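Local coordinates for VP5 (Halorubrum pleomorphic virus 2, PDB 6QGI), which probably drives fusion of the viral envelope with the membrane of its haloarchaeal host, as an envelope protein of this pleomorphic virus, at residues 302-308 with 442-448. Numbering follows the deposited sequence.
Sequences EATITIQ and SFTIDKL
Strand 302-307 runs antiparallel to strand 443-448, their short axes 4.4 Å apart at closest approach with 146° between N-to-C directions. Backbone hydrogen bonds set the register: Thr306 N to Thr444 O and Thr444 N to Thr306 O, each 2.8 Å; Thr304 N to Lys447 O, 3.1 Å; Asp446 N to Thr304 O, 2.9 Å. Thr304 thus bonds to two consecutive residues, and the register slips by one between Thr304-Lys447 and Ile305-Ile445. This is a classic beta bulge, with Asp446 at phi/psi -74/-29 as the extra residue. Past the hydrogen-bonded Thr306-Thr444 pair, the loop residue Gln308 donates a hydrogen bond from N to Ser442 O at 3.2 Å.

One polar side-chain bond spans the strands: Thr306 OG1 (chi1 m) donates to Asp446 OD2 at 2.7 Å, on the face shared by Thr304, Thr444 and Lys447. The other face is apolar and buried. There Ala303 CB meets Leu448 CD2 at 3.5 Å, Ile305 CG2 lies 4.0 Å from Ile445 CG1 and 3.8 Å from Phe443 CD2, and Ile307 CD1 touches Phe443 CB at 3.6 Å.

Within the larger antiparallel sheet, strand 312-320 flanks 301-307, while 333-334 pairs with 443-450, where Thr444 OG1 hydrogen-bonds Thr333 OG1.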
ATOM      1  N   GLU A 302      -2.918  18.198 -12.886  1.00 37.69           N
ATOM      2  CA  GLU A 302      -3.690  18.092 -11.655  1.00 36.51           C
ATOM      3  C   GLU A 302      -5.133  17.799 -12.023  1.00 40.47           C
ATOM      4  O   GLU A 302      -5.730  18.505 -12.843  1.00 40.38           O
ATOM      5  CB  GLU A 302      -3.577  19.368 -10.803  1.00 38.73           C
ATOM      6  CG  GLU A 302      -4.012  19.170  -9.358  1.00 48.49           C
ATOM      7  CD  GLU A 302      -4.286  20.442  -8.582  1.00 70.82           C
ATOM      8  OE1 GLU A 302      -3.314  21.127  -8.191  1.00 64.40           O
ATOM      9  OE2 GLU A 302      -5.478  20.749  -8.352  1.00 65.87           O
ATOM     10  N   ALA A 303      -5.677  16.732 -11.436  1.00 36.37           N
ATOM     11  CA  ALA A 303      -7.037  16.299 -11.699  1.00 36.10           C
ATOM     12  C   ALA A 303      -7.866  16.285 -10.439  1.00 39.10           C
ATOM     13  O   ALA A 303      -7.409  15.786  -9.407  1.00 37.95           O
ATOM     14  CB  ALA A 303      -7.024  14.913 -12.312  1.00 35.86           C
ATOM     15  N   THR A 304      -9.084  16.838 -10.519  1.00 36.04           N
ATOM     16  CA  THR A 304     -10.044  16.820  -9.419  1.00 35.57           C
ATOM     17  C   THR A 304     -10.961  15.626  -9.703  1.00 38.01           C
ATOM     18  O   THR A 304     -11.539  15.542 -10.792  1.00 37.77           O
ATOM     19  CB  THR A 304     -10.773  18.172  -9.266  1.00 47.52           C
ATOM     20  OG1 THR A 304     -11.473  18.480 -10.473  1.00 51.14           O
ATOM     21  CG2 THR A 304      -9.831  19.315  -8.906  1.00 46.42           C
ATOM     22  N   ILE A 305     -11.013  14.661  -8.773  1.00 33.21           N
ATOM     23  CA  ILE A 305     -11.806  13.439  -8.940  1.00 32.04           C
ATOM     24  C   ILE A 305     -12.974  13.393  -7.954  1.00 35.43           C
ATOM     25  O   ILE A 305     -12.917  14.012  -6.892  1.00 34.96           O
ATOM     26  CB  ILE A 305     -10.940  12.145  -8.829  1.00 33.60           C
ATOM     27  CG1 ILE A 305     -10.186  12.051  -7.472  1.00 33.10           C
ATOM     28  CG2 ILE A 305      -9.996  12.015 -10.020  1.00 34.29           C
ATOM     29  CD1 ILE A 305      -9.728  10.654  -7.052  1.00 36.54           C
ATOM     30  N   THR A 306     -14.026  12.651  -8.314  1.00 31.81           N
ATOM     31  CA  THR A 306     -15.179  12.412  -7.456  1.00 31.75           C
ATOM     32  C   THR A 306     -15.307  10.910  -7.318  1.00 35.65           C
ATOM     33  O   THR A 306     -15.518  10.227  -8.320  1.00 35.46           O
ATOM     34  CB  THR A 306     -16.465  13.082  -8.001  1.00 39.58           C
ATOM     35  OG1 THR A 306     -16.317  14.496  -7.931  1.00 41.38           O
ATOM     36  CG2 THR A 306     -17.720  12.682  -7.218  1.00 35.77           C
ATOM     37  N   ILE A 307     -15.167  10.401  -6.085  1.00 32.02           N
ATOM     38  CA  ILE A 307     -15.326   8.980  -5.782  1.00 31.43           C
ATOM     39  C   ILE A 307     -16.830   8.739  -5.803  1.00 37.99           C
ATOM     40  O   ILE A 307     -17.544   9.242  -4.944  1.00 38.01           O
ATOM     41  CB  ILE A 307     -14.613   8.589  -4.449  1.00 33.45           C
ATOM     42  CG1 ILE A 307     -13.110   8.988  -4.469  1.00 33.65           C
ATOM     43  CG2 ILE A 307     -14.794   7.100  -4.105  1.00 33.06           C
ATOM     44  CD1 ILE A 307     -12.244   8.336  -5.568  1.00 41.64           C
ATOM     45  N   GLN A 308     -17.305   8.076  -6.860  1.00 36.75           N
ATOM     46  CA  GLN A 308     -18.713   7.805  -7.169  1.00 38.41           C
ATOM     47  C   GLN A 308     -19.568   7.312  -5.988  1.00 43.75           C
ATOM     48  O   GLN A 308     -20.672   7.826  -5.794  1.00 44.15           O
ATOM     49  CB  GLN A 308     -18.816   6.772  -8.292  1.00 39.95           C
ATOM     50  CG  GLN A 308     -18.206   7.216  -9.601  1.00 67.17           C
ATOM     51  CD  GLN A 308     -18.688   6.328 -10.701  1.00 96.83           C
ATOM     52  OE1 GLN A 308     -18.552   5.099 -10.650  1.00 93.80           O
ATOM     53  NE2 GLN A 308     -19.311   6.939 -11.703  1.00 92.14           N
ATOM     54  N   SER A 442     -14.680   3.176  -8.067  1.00 25.72           N
ATOM     55  CA  SER A 442     -14.952   4.036  -9.206  1.00 26.74           C
ATOM     56  C   SER A 442     -14.882   5.519  -8.836  1.00 31.34           C
ATOM     57  O   SER A 442     -15.155   5.908  -7.696  1.00 30.60           O
ATOM     58  CB  SER A 442     -16.306   3.707  -9.810  1.00 31.55           C
ATOM     59  OG  SER A 442     -16.292   2.457 -10.478  1.00 41.56           O
ATOM     60  N   PHE A 443     -14.461   6.327  -9.811  1.00 28.93           N
ATOM     61  CA  PHE A 443     -14.251   7.763  -9.684  1.00 29.50           C
ATOM     62  C   PHE A 443     -14.432   8.454 -11.034  1.00 34.27           C
ATOM     63  O   PHE A 443     -14.194   7.846 -12.082  1.00 33.37           O
ATOM     64  CB  PHE A 443     -12.833   8.048  -9.123  1.00 30.74           C
ATOM     65  CG  PHE A 443     -11.699   7.630 -10.034  1.00 32.06           C
ATOM     66  CD1 PHE A 443     -11.210   6.325 -10.013  1.00 34.19           C
ATOM     67  CD2 PHE A 443     -11.136   8.531 -10.931  1.00 34.65           C
ATOM     68  CE1 PHE A 443     -10.185   5.930 -10.884  1.00 34.81           C
ATOM     69  CE2 PHE A 443     -10.113   8.135 -11.797  1.00 37.10           C
ATOM     70  CZ  PHE A 443      -9.637   6.840 -11.760  1.00 34.28           C
ATOM     71  N   THR A 444     -14.796   9.739 -11.000  1.00 32.20           N
ATOM     72  CA  THR A 444     -14.991  10.541 -12.203  1.00 33.47           C
ATOM     73  C   THR A 444     -14.061  11.754 -12.161  1.00 38.22           C
ATOM     74  O   THR A 444     -14.008  12.449 -11.147  1.00 38.48           O
ATOM     75  CB  THR A 444     -16.474  10.954 -12.336  1.00 39.28           C
ATOM     76  OG1 THR A 444     -17.315   9.822 -12.090  1.00 37.20           O
ATOM     77  CG2 THR A 444     -16.798  11.566 -13.698  1.00 37.26           C
ATOM     78  N   ILE A 445     -13.340  12.008 -13.259  1.00 34.90           N
ATOM     79  CA  ILE A 445     -12.461  13.170 -13.371  1.00 35.18           C
ATOM     80  C   ILE A 445     -13.362  14.358 -13.719  1.00 41.77           C
ATOM     81  O   ILE A 445     -13.847  14.435 -14.838  1.00 42.07           O
ATOM     82  CB  ILE A 445     -11.316  12.934 -14.403  1.00 37.83           C
ATOM     83  CG1 ILE A 445     -10.438  11.727 -13.994  1.00 36.38           C
ATOM     84  CG2 ILE A 445     -10.471  14.192 -14.563  1.00 39.03           C
ATOM     85  CD1 ILE A 445      -9.616  11.116 -15.091  1.00 40.42           C
ATOM     86  N   ASP A 446     -13.648  15.236 -12.748  1.00 40.36           N
ATOM     87  CA  ASP A 446     -14.508  16.401 -12.978  1.00 42.55           C
ATOM     88  C   ASP A 446     -13.788  17.473 -13.785  1.00 48.07           C
ATOM     89  O   ASP A 446     -14.439  18.227 -14.513  1.00 49.43           O
ATOM     90  CB  ASP A 446     -14.995  16.999 -11.650  1.00 45.12           C
ATOM     91  CG  ASP A 446     -15.994  16.158 -10.873  1.00 60.57           C
ATOM     92  OD1 ASP A 446     -16.530  15.178 -11.447  1.00 60.99           O
ATOM     93  OD2 ASP A 446     -16.253  16.492  -9.700  1.00 69.87           O
ATOM     94  N   LYS A 447     -12.444  17.542 -13.649  1.00 43.91           N
ATOM     95  CA  LYS A 447     -11.582  18.511 -14.324  1.00 44.71           C
ATOM     96  C   LYS A 447     -10.125  18.032 -14.374  1.00 48.05           C
ATOM     97  O   LYS A 447      -9.675  17.315 -13.480  1.00 46.06           O
ATOM     98  CB  LYS A 447     -11.653  19.864 -13.587  1.00 48.04           C
ATOM     99  CG  LYS A 447     -11.391  21.088 -14.459  1.00 61.77           C
ATOM    100  CD  LYS A 447     -10.571  22.163 -13.736  1.00 71.34           C
ATOM    101  CE  LYS A 447     -11.346  23.005 -12.746  1.00 82.04           C
ATOM    102  NZ  LYS A 447     -10.443  23.886 -11.958  1.00 91.09           N
ATOM    103  N   LEU A 448      -9.398  18.453 -15.424  1.00 46.20           N
ATOM    104  CA  LEU A 448      -7.968  18.233 -15.662  1.00 45.79           C
ATOM    105  C   LEU A 448      -7.320  19.589 -15.922  1.00 51.76           C
ATOM    106  O   LEU A 448      -7.833  20.347 -16.746  1.00 53.05           O
ATOM    107  CB  LEU A 448      -7.718  17.287 -16.857  1.00 45.64           C
ATOM    108  CG  LEU A 448      -8.090  15.822 -16.713  1.00 48.87           C
ATOM    109  CD1 LEU A 448      -7.951  15.111 -18.021  1.00 48.93           C
ATOM    110  CD2 LEU A 448      -7.178  15.130 -15.757  1.00 50.16           C
TER